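PDB 3G6S: putative endonuclease/exonuclease/phosphatase family protein from Bacteroides vulgatus ATCC 8482, which is probably a hydrolase of the DNase I-like endonuclease/exonuclease/phosphatase family, and may act as a nuclease that cleaves phosphodiester bonds, though its substrate is not established. Local coordinates for residues M108-V113 against G143-R148; T95-E100 against V115-W120; D194-A199 against C237-E242; D224-T229 against Q254-E259; K27-Q32 against P244-S249. One frame throughout, in Å; residues are numbered along the deposited sequence.

How the interactions relate
From the N terminus, helix 27-36 comes first; interaction 5 joins it to residues 244-249, closing a loop of more than 200 residues. Interactions 1, 2 and 3 lie within that loop; interaction 4 crosses it. Interactions 2 and 1 open next and cross, pairing two strands of one sheet and setting the loop between them against the start of helix 144-161. They touch through Glu100 and Trp110. Interactions 3 and 4 follow in series with that pair and cross each other. They bring the two sheets together, at the edge through a helical turn and in the interior through facing strands. Glu242 and Leu247 link interactions 3 and 5.

Interaction 1. Residues M108-V113 against G143-R148; sequences MGWDAV and GEEARR
A type II' beta turn from Gly109 to Ala112 packs against the first turn of helix 144-161, with Trp110 and Asp111 meeting Glu145 and Ala146. Trp110 has positive phi (50°), as this turn position requires. The indole meets the helix obliquely: Trp110 CE3 is 3.6 Å from Ala146 CA. At the root of the side chain, Trp110 CB packs on Ala146 CB at 3.9 Å. Ala112 CB reaches the same methyl, Ala146 CB, at 4.2 Å. Asp111 turns its carboxylate to the helix start. Glu145 N gives a weak but straight hydrogen bond to Asp111 OD2 (3.4 Å, 169°). The helix N terminus may favour the negative charge there, but the nearby carboxylates of Glu144 and Glu145 would probably work against it. The carboxylate of Glu145 goes elsewhere and bonds Gln149. Gly143 holds the N-cap position. The turn belongs to the loop between strands 88-97 and 117-125, where Glu100 accepts from Trp110 N. Further along helix 144-161, Arg148 touches helix 180-186.

Interaction 2. Residues T95-E100 against V115-W120; sequences TFWLAE and VRIATW
Phe96 and Ala118 form a hydrogen-bonded antiparallel pair: Phe96 N bonds Ala118 O at 3.1 Å and Ala118 N bonds Phe96 O at 3.2 Å. Phe96 CG sits between backbone N and carbonyl carbon (chi1 57°), which keeps the ring beside Ala118. Ala118 CB lies over one face, 4.0 Å from the Phe96 ring centroid. Rim to rim, Phe96 CE2 meets Trp120 CD1 at 3.8 Å. Trp97 lies on the opposite sheet face, beside Ile117 and pointing the same way. Ile117 CG2 sits over its five-membered ring, 3.4 Å from the centroid. Val115 CG2 touches the ring edge, 3.4 Å from Trp97 CD1. Trp97 NE1 bonds Arg69 O. An alanine at Trp97 would probably leave Ile117 CG2 uncovered and Arg69 O without this donor. Thr95 OG1, anti to the backbone N (chi1 170°), lies 3.2 Å from Ala118 O. Leu98 CD2 packs on Ala118 CB at 4.0 Å. Strand 88-97 is outermost in its sheet; strand 131-138 flanks strand 117-125 beyond, and helix 144-161 packs on Phe96 and Leu98.

Interaction 3. Residues D194-A199 against C237-E242; sequences DAYKTA and CEIPAE
Cys237 enters between Ala195, Tyr196 and Ala199 of a short, weakly bonded helical turn. Its SG is anti to the carbonyl carbon (chi1 -83°) and lies 3.3 Å from Ala195 O. Two methyls border the sulfur: Ala199 CB lies 3.8 Å from Cys237 SG, and Ala195 CB is at 4.2 Å from the same atom. With Tyr196 CG anti to its backbone N (chi1 -167°), the tyrosine ring is brought toward Cys237 and Ile239. Cys237 CB meets this ring, 4.0 Å from Tyr196 CD1. Glu238 points away from the turn, and its backbone pairs with Leu255 in the sheet. Ile239 faces the turn again, as strand alternation dictates. Its CD1 meets the ring obliquely, 3.8 Å from Tyr196 CE1, and the two side chains cross at about a right angle. The start of the turn is capped: Tyr196 N bonds Asp194 OD1 at 2.8 Å, from above the carboxylate plane. Asp194 OD2 is held by Tyr182. The turn connects the two sheets. It follows strand 193-194, outermost in one sheet, and leads to strand 201-204, outermost in the other. There, strand 233-239 lies between strands 201-204 and 254-260.

Interaction 4. Residues D224-T229 against Q254-E259; sequences DFIFVT and QLADLE
Ile226 and Gln254 carry this contact between two strands of different sheets. The strand axes pass 8.0 Å apart and run nearly parallel, at 21°. Ile226 CG1, anti to the carbonyl carbon at chi1 -65°, leads to Ile226 CD1, which packs on Ala256 CB at 3.7 Å. Gln254 crosses this side chain obliquely, its NE2 3.8 Å from Ile226 CD1. A water lies beside the amide: Ile226 N donates to it at 2.8 Å, and Gln254 NE2 does so weakly. Gln254 OE1 comes within 3.3 Å of Asp224 O, an approach of two acceptors. Lys222 NZ bonds Asp224 O and, weakly, Gln254 OE1, which would probably ease the approach of the two oxygens. Further along, Leu258 and Val228 meet tip to tip, with Leu258 CD1 4.2 Å from Val228 CG1. Val168 of strand 167-172 touches both Val228 and Leu258. Side chains thus fill the interior between two sheets packed face to face, the central beta sandwich of the DNase I-like fold.

Interaction 5. Residues K27-Q32 against P244-S249; sequences KDRVCQ and PEALLS
Arg29 reaches from helix 27-36 to the backbone of Ala246 and Leu247. Its CG is anti to the carbonyl carbon, and the chain bends at chi3 (-82°), which places NE beside the loop. The guanidinium meets one carbonyl side-on with two nitrogens. Arg29 NE bonds Leu247 O at 2.9 Å with an angle of 152°, standing above the carbonyl plane. Arg29 NH2 bonds the same Leu247 O at 3.1 Å, within the carbonyl plane and on a lone pair. Leu247 O lies near the guanidinium plane, at its edge. Ala246 CA lies over one face of the group, offset toward the rim. The aliphatic part also packs: Arg29 CD is 3.6 Å from Ala246 CB. Leu248 CD1 comes to Arg29 CB at 4.1 Å. Val30 CG2 lies 3.7 Å from Leu248 O, which accepts a hydrogen bond from Arg26 NH1. A methionine at Arg29 would probably leave Leu247 O without both donors and make the loop less firmly held to the helix. Val30 also touches Phe9 of strand 2-10. The loop continues to Ser249, whose OG bonds Asn10 O and His251 N. Ser249 and His251 are consistent with the Ser-Asp-His signature that ends this loop in the endonuclease/exonuclease/phosphatase family, probably beside the active site.

Interaction 1. Residues M108-V113 against G143-R148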
# COMPACT_ATOMS: atom_id res chain seq x y z
N MSE A 108 0.36 -17.91 -9.76
CA MSE A 108 -0.61 -16.94 -10.25
C MSE A 108 -2.00 -17.40 -9.85
O MSE A 108 -2.16 -18.47 -9.28
CB MSE A 108 -0.51 -16.79 -11.76
CG MSE A 108 0.64 -15.91 -12.22
SE MSE A 108 0.59 -15.58 -14.14
CE MSE A 108 -1.13 -14.73 -14.26
N GLY A 109 -3.02 -16.59 -10.15
CA GLY A 109 -4.36 -16.99 -9.78
C GLY A 109 -5.49 -16.45 -10.63
O GLY A 109 -5.51 -15.27 -10.97
N TRP A 110 -6.43 -17.32 -10.99
CA TRP A 110 -7.59 -16.91 -11.78
C TRP A 110 -7.24 -16.11 -13.04
O TRP A 110 -6.27 -16.40 -13.73
CB TRP A 110 -8.52 -16.11 -10.88
CG TRP A 110 -8.81 -16.79 -9.58
CD1 TRP A 110 -9.65 -17.85 -9.38
CD2 TRP A 110 -8.24 -16.49 -8.30
NE1 TRP A 110 -9.64 -18.23 -8.06
CE2 TRP A 110 -8.78 -17.41 -7.37
CE3 TRP A 110 -7.33 -15.52 -7.84
CZ2 TRP A 110 -8.43 -17.40 -6.01
CZ3 TRP A 110 -6.98 -15.51 -6.49
CH2 TRP A 110 -7.54 -16.44 -5.59
N ASP A 111 -8.05 -15.09 -13.31
CA ASP A 111 -7.88 -14.21 -14.47
C ASP A 111 -6.51 -13.53 -14.53
O ASP A 111 -6.14 -12.97 -15.55
CB ASP A 111 -8.94 -13.10 -14.44
CG ASP A 111 -10.34 -13.64 -14.58
OD1 ASP A 111 -10.62 -14.73 -14.03
OD2 ASP A 111 -11.17 -12.96 -15.21
N ALA A 112 -5.78 -13.58 -13.42
CA ALA A 112 -4.47 -12.95 -13.32
C ALA A 112 -3.62 -12.98 -14.59
O ALA A 112 -3.68 -13.92 -15.38
CB ALA A 112 -3.69 -13.57 -12.16
N VAL A 113 -2.83 -11.93 -14.77
CA VAL A 113 -1.94 -11.81 -15.91
C VAL A 113 -0.50 -11.76 -15.41
O VAL A 113 0.44 -12.07 -16.15
CB VAL A 113 -2.25 -10.52 -16.73
CG1 VAL A 113 -1.12 -10.23 -17.70
CG2 VAL A 113 -3.55 -10.70 -17.49
N GLY A 143 -6.97 -9.27 -14.58
CA GLY A 143 -7.81 -10.28 -13.96
C GLY A 143 -8.98 -9.80 -13.12
O GLY A 143 -8.80 -9.34 -11.99
N GLU A 144 -10.19 -9.94 -13.65
CA GLU A 144 -11.37 -9.52 -12.91
C GLU A 144 -11.67 -10.44 -11.76
O GLU A 144 -11.77 -10.01 -10.61
CB GLU A 144 -12.60 -9.47 -13.82
CG GLU A 144 -12.66 -8.25 -14.69
CD GLU A 144 -14.08 -7.84 -14.99
OE1 GLU A 144 -14.82 -7.53 -14.02
OE2 GLU A 144 -14.47 -7.83 -16.18
N GLU A 145 -11.84 -11.72 -12.07
CA GLU A 145 -12.14 -12.68 -11.03
C GLU A 145 -11.02 -12.66 -10.00
O GLU A 145 -11.29 -12.70 -8.80
CB GLU A 145 -12.30 -14.07 -11.64
CG GLU A 145 -12.84 -15.10 -10.67
CD GLU A 145 -14.04 -14.58 -9.89
OE1 GLU A 145 -14.91 -13.91 -10.49
OE2 GLU A 145 -14.12 -14.86 -8.67
N ALA A 146 -9.78 -12.59 -10.47
CA ALA A 146 -8.64 -12.58 -9.56
C ALA A 146 -8.78 -11.45 -8.54
O ALA A 146 -8.50 -11.63 -7.35
CB ALA A 146 -7.34 -12.42 -10.33
N ARG A 147 -9.22 -10.28 -9.01
CA ARG A 147 -9.39 -9.16 -8.11
C ARG A 147 -10.43 -9.43 -7.04
O ARG A 147 -10.21 -9.13 -5.86
CB ARG A 147 -9.75 -7.89 -8.87
CG ARG A 147 -8.55 -7.16 -9.45
CD ARG A 147 -8.92 -5.75 -9.82
NE ARG A 147 -9.98 -5.67 -10.82
CZ ARG A 147 -9.81 -5.93 -12.11
NH1 ARG A 147 -8.61 -6.29 -12.58
NH2 ARG A 147 -10.83 -5.81 -12.95
N ARG A 148 -11.57 -9.99 -7.44
CA ARG A 148 -12.63 -10.28 -6.49
C ARG A 148 -12.15 -11.29 -5.46
O ARG A 148 -12.45 -11.18 -4.27
CB ARG A 148 -13.87 -10.84 -7.19
CG ARG A 148 -14.95 -11.27 -6.20
CD ARG A 148 -16.08 -12.08 -6.83
NE ARG A 148 -17.10 -11.26 -7.48
CZ ARG A 148 -18.31 -11.72 -7.82
NH1 ARG A 148 -18.63 -12.98 -7.56
NH2 ARG A 148 -19.19 -10.92 -8.41

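Interaction 2. Residues T95-E100 against V115-W120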
# COMPACT_ATOMS: atom_id res chain seq x y z
N THR A 95 4.06 -12.91 3.92
CA THR A 95 3.53 -12.53 2.62
C THR A 95 2.95 -13.77 1.95
O THR A 95 3.57 -14.83 1.97
CB THR A 95 4.63 -11.85 1.75
OG1 THR A 95 4.17 -11.70 0.40
CG2 THR A 95 5.91 -12.65 1.77
N PHE A 96 1.75 -13.65 1.38
CA PHE A 96 1.10 -14.77 0.70
C PHE A 96 0.75 -14.39 -0.72
O PHE A 96 0.69 -13.21 -1.06
CB PHE A 96 -0.16 -15.22 1.46
CG PHE A 96 -1.17 -14.13 1.65
CD1 PHE A 96 -2.13 -13.87 0.67
CD2 PHE A 96 -1.16 -13.36 2.81
CE1 PHE A 96 -3.05 -12.84 0.84
CE2 PHE A 96 -2.07 -12.33 2.99
CZ PHE A 96 -3.03 -12.07 2.00
N TRP A 97 0.51 -15.39 -1.56
CA TRP A 97 0.19 -15.16 -2.97
C TRP A 97 -1.31 -15.09 -3.25
O TRP A 97 -2.07 -15.96 -2.84
CB TRP A 97 0.86 -16.24 -3.83
CG TRP A 97 2.28 -15.92 -4.09
CD1 TRP A 97 2.81 -15.38 -5.23
CD2 TRP A 97 3.35 -15.96 -3.13
NE1 TRP A 97 4.14 -15.07 -5.04
CE2 TRP A 97 4.50 -15.42 -3.76
CE3 TRP A 97 3.45 -16.40 -1.80
CZ2 TRP A 97 5.72 -15.30 -3.11
CZ3 TRP A 97 4.67 -16.28 -1.15
CH2 TRP A 97 5.79 -15.74 -1.80
N LEU A 98 -1.71 -14.03 -3.95
CA LEU A 98 -3.11 -13.84 -4.30
C LEU A 98 -3.47 -14.86 -5.38
O LEU A 98 -3.42 -14.58 -6.58
CB LEU A 98 -3.35 -12.40 -4.81
CG LEU A 98 -2.96 -11.25 -3.86
CD1 LEU A 98 -3.42 -9.91 -4.43
CD2 LEU A 98 -3.60 -11.47 -2.49
N ALA A 99 -3.83 -16.06 -4.92
CA ALA A 99 -4.20 -17.16 -5.80
C ALA A 99 -5.00 -18.20 -5.03
O ALA A 99 -5.28 -18.03 -3.85
CB ALA A 99 -2.93 -17.79 -6.39
N GLU A 100 -5.36 -19.28 -5.72
CA GLU A 100 -6.14 -20.35 -5.12
C GLU A 100 -5.42 -20.95 -3.91
O GLU A 100 -6.05 -21.49 -3.01
CB GLU A 100 -6.41 -21.42 -6.18
CG GLU A 100 -7.21 -20.90 -7.39
CD GLU A 100 -6.40 -19.98 -8.31
OE1 GLU A 100 -7.02 -19.30 -9.16
OE2 GLU A 100 -5.16 -19.93 -8.21
N VAL A 115 1.84 -12.45 -11.55
CA VAL A 115 1.79 -12.95 -10.19
C VAL A 115 1.59 -11.77 -9.22
O VAL A 115 2.21 -10.71 -9.38
CB VAL A 115 3.09 -13.72 -9.83
CG1 VAL A 115 4.31 -12.84 -10.06
CG2 VAL A 115 3.04 -14.18 -8.38
N ARG A 116 0.72 -11.94 -8.23
CA ARG A 116 0.45 -10.88 -7.28
C ARG A 116 0.61 -11.34 -5.83
O ARG A 116 0.48 -12.53 -5.53
CB ARG A 116 -0.97 -10.34 -7.50
CG ARG A 116 -1.18 -9.74 -8.89
CD ARG A 116 -0.34 -8.49 -9.11
NE ARG A 116 -0.25 -8.13 -10.52
CZ ARG A 116 0.28 -7.00 -10.99
NH1 ARG A 116 0.78 -6.10 -10.16
NH2 ARG A 116 0.31 -6.78 -12.30
N ILE A 117 0.90 -10.41 -4.93
CA ILE A 117 1.08 -10.75 -3.52
C ILE A 117 0.54 -9.69 -2.56
O ILE A 117 0.21 -8.56 -2.95
CB ILE A 117 2.56 -10.94 -3.15
CG1 ILE A 117 3.33 -9.65 -3.45
CG2 ILE A 117 3.14 -12.14 -3.87
CD1 ILE A 117 4.79 -9.69 -3.05
N ALA A 118 0.49 -10.07 -1.29
CA ALA A 118 0.07 -9.19 -0.22
C ALA A 118 1.05 -9.44 0.93
O ALA A 118 1.33 -10.59 1.25
CB ALA A 118 -1.35 -9.52 0.22
N THR A 119 1.60 -8.39 1.50
CA THR A 119 2.52 -8.54 2.63
C THR A 119 1.80 -7.94 3.84
O THR A 119 1.21 -6.87 3.74
CB THR A 119 3.86 -7.81 2.38
OG1 THR A 119 4.62 -8.54 1.41
CG2 THR A 119 4.68 -7.71 3.67
N TRP A 120 1.82 -8.66 4.96
CA TRP A 120 1.15 -8.20 6.18
C TRP A 120 2.06 -8.24 7.38
O TRP A 120 3.11 -8.88 7.37
CB TRP A 120 -0.08 -9.05 6.48
CG TRP A 120 0.22 -10.49 6.76
CD1 TRP A 120 0.24 -11.51 5.86
CD2 TRP A 120 0.58 -11.07 8.03
NE1 TRP A 120 0.59 -12.69 6.48
CE2 TRP A 120 0.80 -12.45 7.81
CE3 TRP A 120 0.74 -10.56 9.33
CZ2 TRP A 120 1.18 -13.32 8.84
CZ3 TRP A 120 1.12 -11.43 10.36
CH2 TRP A 120 1.33 -12.80 10.10

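Interaction 3. Residues D194-A199 against C237-E242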
# COMPACT_ATOMS: atom_id res chain seq x y z
N ASP A 194 -13.59 3.05 3.28
CA ASP A 194 -12.64 3.66 2.38
C ASP A 194 -12.17 4.91 3.13
O ASP A 194 -12.93 5.85 3.30
CB ASP A 194 -13.33 4.06 1.07
CG ASP A 194 -12.43 4.84 0.14
OD1 ASP A 194 -11.39 5.35 0.60
OD2 ASP A 194 -12.77 4.95 -1.05
N ALA A 195 -10.92 4.91 3.59
CA ALA A 195 -10.41 6.05 4.36
C ALA A 195 -10.61 7.40 3.67
O ALA A 195 -10.78 8.42 4.34
CB ALA A 195 -8.92 5.84 4.67
N TYR A 196 -10.58 7.40 2.34
CA TYR A 196 -10.74 8.64 1.60
C TYR A 196 -12.16 9.21 1.66
O TYR A 196 -12.35 10.43 1.69
CB TYR A 196 -10.31 8.43 0.15
CG TYR A 196 -10.16 9.72 -0.62
CD1 TYR A 196 -9.21 10.67 -0.24
CD2 TYR A 196 -10.96 10.01 -1.72
CE1 TYR A 196 -9.07 11.87 -0.92
CE2 TYR A 196 -10.82 11.21 -2.41
CZ TYR A 196 -9.87 12.14 -2.00
OH TYR A 196 -9.74 13.34 -2.68
N LYS A 197 -13.16 8.32 1.67
CA LYS A 197 -14.57 8.72 1.73
C LYS A 197 -15.08 8.96 3.16
O LYS A 197 -16.14 9.55 3.35
CB LYS A 197 -15.46 7.65 1.09
CG LYS A 197 -15.82 7.87 -0.37
CD LYS A 197 -14.88 7.15 -1.32
CE LYS A 197 -15.44 7.12 -2.73
NZ LYS A 197 -16.76 6.43 -2.76
N THR A 198 -14.35 8.49 4.18
CA THR A 198 -14.81 8.66 5.56
C THR A 198 -13.99 9.65 6.37
O THR A 198 -14.31 9.92 7.53
CB THR A 198 -14.83 7.31 6.33
OG1 THR A 198 -13.56 6.66 6.22
CG2 THR A 198 -15.92 6.41 5.81
N ALA A 199 -12.92 10.18 5.78
CA ALA A 199 -12.05 11.14 6.46
C ALA A 199 -12.81 12.42 6.78
O ALA A 199 -13.61 12.90 5.97
CB ALA A 199 -10.84 11.47 5.59
N CYS A 237 -7.18 12.90 5.27
CA CYS A 237 -6.55 12.28 4.12
C CYS A 237 -5.99 13.34 3.20
O CYS A 237 -6.56 14.41 3.03
CB CYS A 237 -7.56 11.44 3.35
SG CYS A 237 -7.81 9.79 4.01
N GLU A 238 -4.85 13.03 2.60
CA GLU A 238 -4.25 13.97 1.68
C GLU A 238 -3.58 13.24 0.52
O GLU A 238 -2.96 12.20 0.70
CB GLU A 238 -3.21 14.83 2.39
CG GLU A 238 -2.50 15.78 1.45
CD GLU A 238 -1.28 16.41 2.08
OE1 GLU A 238 -1.42 17.07 3.13
OE2 GLU A 238 -0.18 16.24 1.51
N ILE A 239 -3.74 13.81 -0.67
CA ILE A 239 -3.13 13.25 -1.86
C ILE A 239 -2.44 14.44 -2.50
O ILE A 239 -3.07 15.21 -3.22
CB ILE A 239 -4.18 12.66 -2.82
CG1 ILE A 239 -4.92 11.49 -2.13
CG2 ILE A 239 -3.52 12.17 -4.09
CD1 ILE A 239 -6.04 10.91 -2.96
N PRO A 240 -1.14 14.62 -2.23
CA PRO A 240 -0.38 15.74 -2.79
C PRO A 240 -0.29 15.70 -4.30
O PRO A 240 -0.05 14.64 -4.90
CB PRO A 240 0.99 15.59 -2.12
CG PRO A 240 1.10 14.10 -1.93
CD PRO A 240 -0.28 13.74 -1.42
N ALA A 241 -0.48 16.85 -4.93
CA ALA A 241 -0.40 16.92 -6.39
C ALA A 241 1.03 16.65 -6.82
O ALA A 241 1.99 17.02 -6.14
CB ALA A 241 -0.84 18.30 -6.88
N GLU A 242 1.17 15.98 -7.95
CA GLU A 242 2.47 15.66 -8.47
C GLU A 242 3.12 16.96 -8.95
O GLU A 242 2.43 17.93 -9.24
CB GLU A 242 2.35 14.63 -9.61
CG GLU A 242 1.59 15.07 -10.89
CD GLU A 242 0.14 15.51 -10.66
OE1 GLU A 242 -0.53 15.01 -9.73
OE2 GLU A 242 -0.33 16.36 -11.45

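Interaction 4. Residues D224-T229 against Q254-E259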
# COMPACT_ATOMS: atom_id res chain seq x y z
N ASP A 224 -5.58 3.91 -6.15
CA ASP A 224 -4.88 3.52 -4.93
C ASP A 224 -5.78 3.82 -3.75
O ASP A 224 -6.39 4.87 -3.68
CB ASP A 224 -3.55 4.28 -4.83
CG ASP A 224 -2.59 3.92 -5.98
OD1 ASP A 224 -2.50 4.68 -6.96
OD2 ASP A 224 -1.94 2.85 -5.90
N PHE A 225 -5.88 2.88 -2.81
CA PHE A 225 -6.77 3.09 -1.67
C PHE A 225 -6.21 2.68 -0.32
O PHE A 225 -5.26 1.90 -0.21
CB PHE A 225 -8.08 2.33 -1.86
CG PHE A 225 -8.79 2.62 -3.14
CD1 PHE A 225 -9.87 3.51 -3.17
CD2 PHE A 225 -8.39 2.00 -4.33
CE1 PHE A 225 -10.54 3.78 -4.37
CE2 PHE A 225 -9.04 2.26 -5.53
CZ PHE A 225 -10.12 3.15 -5.56
N ILE A 226 -6.83 3.24 0.72
CA ILE A 226 -6.51 2.92 2.09
C ILE A 226 -7.83 2.46 2.73
O ILE A 226 -8.78 3.24 2.84
CB ILE A 226 -5.97 4.13 2.87
CG1 ILE A 226 -4.64 4.57 2.27
CG2 ILE A 226 -5.77 3.76 4.35
CD1 ILE A 226 -3.98 5.75 2.99
N PHE A 227 -7.90 1.20 3.12
CA PHE A 227 -9.11 0.68 3.74
C PHE A 227 -8.87 0.40 5.21
O PHE A 227 -7.81 -0.08 5.60
CB PHE A 227 -9.55 -0.62 3.04
CG PHE A 227 -10.01 -0.41 1.63
CD1 PHE A 227 -11.23 0.20 1.37
CD2 PHE A 227 -9.21 -0.82 0.56
CE1 PHE A 227 -11.65 0.41 0.06
CE2 PHE A 227 -9.62 -0.62 -0.75
CZ PHE A 227 -10.85 0.00 -1.00
N VAL A 228 -9.86 0.72 6.04
CA VAL A 228 -9.73 0.50 7.48
C VAL A 228 -10.96 -0.12 8.12
O VAL A 228 -12.08 0.09 7.67
CB VAL A 228 -9.45 1.82 8.23
CG1 VAL A 228 -8.20 2.49 7.66
CG2 VAL A 228 -10.66 2.74 8.14
N THR A 229 -10.74 -0.88 9.19
CA THR A 229 -11.85 -1.51 9.90
C THR A 229 -12.69 -0.42 10.58
O THR A 229 -12.16 0.64 10.94
CB THR A 229 -11.32 -2.56 10.89
OG1 THR A 229 -10.16 -2.05 11.57
CG2 THR A 229 -10.94 -3.83 10.13
N GLN A 254 -1.03 8.44 -1.04
CA GLN A 254 -2.23 8.82 -0.30
C GLN A 254 -1.94 8.74 1.20
O GLN A 254 -1.76 7.64 1.73
CB GLN A 254 -3.39 7.89 -0.63
CG GLN A 254 -4.74 8.47 -0.21
CD GLN A 254 -5.84 7.43 -0.02
OE1 GLN A 254 -5.97 6.48 -0.79
NE2 GLN A 254 -6.66 7.63 1.00
N LEU A 255 -1.90 9.88 1.87
CA LEU A 255 -1.64 9.87 3.31
C LEU A 255 -2.94 9.81 4.10
O LEU A 255 -4.00 10.20 3.62
CB LEU A 255 -0.85 11.11 3.74
CG LEU A 255 0.38 11.49 2.91
CD1 LEU A 255 1.26 12.47 3.71
CD2 LEU A 255 1.19 10.25 2.56
N ALA A 256 -2.87 9.30 5.33
CA ALA A 256 -4.06 9.20 6.16
C ALA A 256 -3.70 9.29 7.63
O ALA A 256 -2.91 8.48 8.13
CB ALA A 256 -4.79 7.89 5.88
N ASP A 257 -4.25 10.27 8.32
CA ASP A 257 -3.99 10.40 9.74
C ASP A 257 -5.05 9.58 10.46
O ASP A 257 -6.23 9.91 10.44
CB ASP A 257 -4.03 11.86 10.17
CG ASP A 257 -2.69 12.54 9.98
OD1 ASP A 257 -1.69 11.99 10.50
OD2 ASP A 257 -2.63 13.60 9.32
N LEU A 258 -4.61 8.49 11.07
CA LEU A 258 -5.54 7.61 11.73
C LEU A 258 -5.43 7.61 13.24
O LEU A 258 -4.47 8.11 13.82
CB LEU A 258 -5.34 6.18 11.23
CG LEU A 258 -5.36 5.98 9.71
CD1 LEU A 258 -4.98 4.54 9.39
CD2 LEU A 258 -6.74 6.30 9.16
N GLU A 259 -6.45 7.04 13.86
CA GLU A 259 -6.49 6.92 15.30
C GLU A 259 -7.15 5.59 15.61
O GLU A 259 -8.29 5.34 15.22
CB GLU A 259 -7.30 8.07 15.90
CG GLU A 259 -7.30 8.08 17.41
CD GLU A 259 -8.09 9.25 17.98
OE1 GLU A 259 -7.70 10.42 17.73
OE2 GLU A 259 -9.09 8.99 18.69
O HOH W 1 -8.82 5.13 0.34

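Interaction 5. Residues K27-Q32 against P244-S249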
# COMPACT_ATOMS: atom_id res chain seq x y z
N LYS A 27 14.90 8.54 -6.29
CA LYS A 27 15.33 7.94 -5.03
C LYS A 27 15.29 8.90 -3.85
O LYS A 27 14.57 8.67 -2.89
CB LYS A 27 16.77 7.43 -5.14
CG LYS A 27 17.04 6.35 -6.17
CD LYS A 27 18.40 5.66 -5.92
CE LYS A 27 19.55 6.67 -5.78
NZ LYS A 27 20.76 6.02 -5.22
N ASP A 28 16.08 9.97 -3.93
CA ASP A 28 16.15 10.95 -2.85
C ASP A 28 14.85 11.68 -2.62
O ASP A 28 14.46 11.89 -1.47
CB ASP A 28 17.27 11.94 -3.12
CG ASP A 28 18.64 11.36 -2.82
OD1 ASP A 28 18.94 10.24 -3.32
OD2 ASP A 28 19.43 12.01 -2.10
N ARG A 29 14.17 12.06 -3.70
CA ARG A 29 12.91 12.77 -3.59
C ARG A 29 11.89 11.94 -2.80
O ARG A 29 11.18 12.48 -1.95
CB ARG A 29 12.35 13.10 -4.98
CG ARG A 29 13.19 14.10 -5.77
CD ARG A 29 12.35 14.81 -6.82
NE ARG A 29 12.17 14.05 -8.06
CZ ARG A 29 12.98 14.12 -9.11
NH1 ARG A 29 14.04 14.92 -9.07
NH2 ARG A 29 12.74 13.39 -10.19
N VAL A 30 11.82 10.64 -3.08
CA VAL A 30 10.88 9.75 -2.40
C VAL A 30 11.21 9.58 -0.91
O VAL A 30 10.32 9.69 -0.06
CB VAL A 30 10.84 8.34 -3.06
CG1 VAL A 30 9.89 7.43 -2.30
CG2 VAL A 30 10.37 8.47 -4.51
N CYS A 31 12.48 9.32 -0.59
CA CYS A 31 12.90 9.18 0.81
C CYS A 31 12.61 10.47 1.58
O CYS A 31 12.09 10.44 2.70
CB CYS A 31 14.41 8.91 0.91
SG CYS A 31 14.98 7.36 0.21
N GLN A 32 12.95 11.60 0.97
CA GLN A 32 12.74 12.89 1.61
C GLN A 32 11.28 13.12 1.94
O GLN A 32 10.94 13.55 3.03
CB GLN A 32 13.27 14.02 0.71
CG GLN A 32 13.62 15.29 1.49
CD GLN A 32 14.59 15.01 2.64
OE1 GLN A 32 15.72 14.52 2.42
NE2 GLN A 32 14.16 15.30 3.87
N PRO A 244 5.57 18.39 -11.84
CA PRO A 244 6.24 18.13 -13.13
C PRO A 244 7.76 18.22 -13.12
O PRO A 244 8.42 17.50 -13.88
CB PRO A 244 5.59 19.16 -14.05
CG PRO A 244 4.19 19.20 -13.53
CD PRO A 244 4.41 19.29 -12.03
N GLU A 245 8.32 19.08 -12.28
CA GLU A 245 9.77 19.23 -12.19
C GLU A 245 10.35 18.14 -11.29
O GLU A 245 11.13 17.30 -11.73
CB GLU A 245 10.14 20.62 -11.64
CG GLU A 245 9.61 21.81 -12.44
CD GLU A 245 8.19 22.24 -12.05
OE1 GLU A 245 7.24 21.46 -12.30
OE2 GLU A 245 8.04 23.35 -11.49
N ALA A 246 9.95 18.16 -10.02
CA ALA A 246 10.43 17.18 -9.04
C ALA A 246 9.43 16.04 -8.86
O ALA A 246 8.87 15.86 -7.78
CB ALA A 246 10.69 17.87 -7.70
N LEU A 247 9.22 15.28 -9.92
CA LEU A 247 8.28 14.16 -9.90
C LEU A 247 8.76 13.01 -9.02
O LEU A 247 9.93 12.60 -9.10
CB LEU A 247 8.07 13.66 -11.34
CG LEU A 247 6.64 13.45 -11.82
CD1 LEU A 247 5.77 14.63 -11.43
CD2 LEU A 247 6.65 13.28 -13.33
N LEU A 248 7.87 12.49 -8.18
CA LEU A 248 8.22 11.39 -7.29
C LEU A 248 7.97 10.03 -7.93
O LEU A 248 8.75 9.09 -7.77
CB LEU A 248 7.41 11.47 -5.98
CG LEU A 248 7.93 12.24 -4.77
CD1 LEU A 248 8.33 13.65 -5.16
CD2 LEU A 248 6.84 12.28 -3.71
N SER A 249 6.88 9.94 -8.69
CA SER A 249 6.51 8.69 -9.31
C SER A 249 5.39 8.95 -10.29
O SER A 249 4.93 10.08 -10.40
CB SER A 249 6.05 7.73 -8.20
OG SER A 249 5.05 6.84 -8.64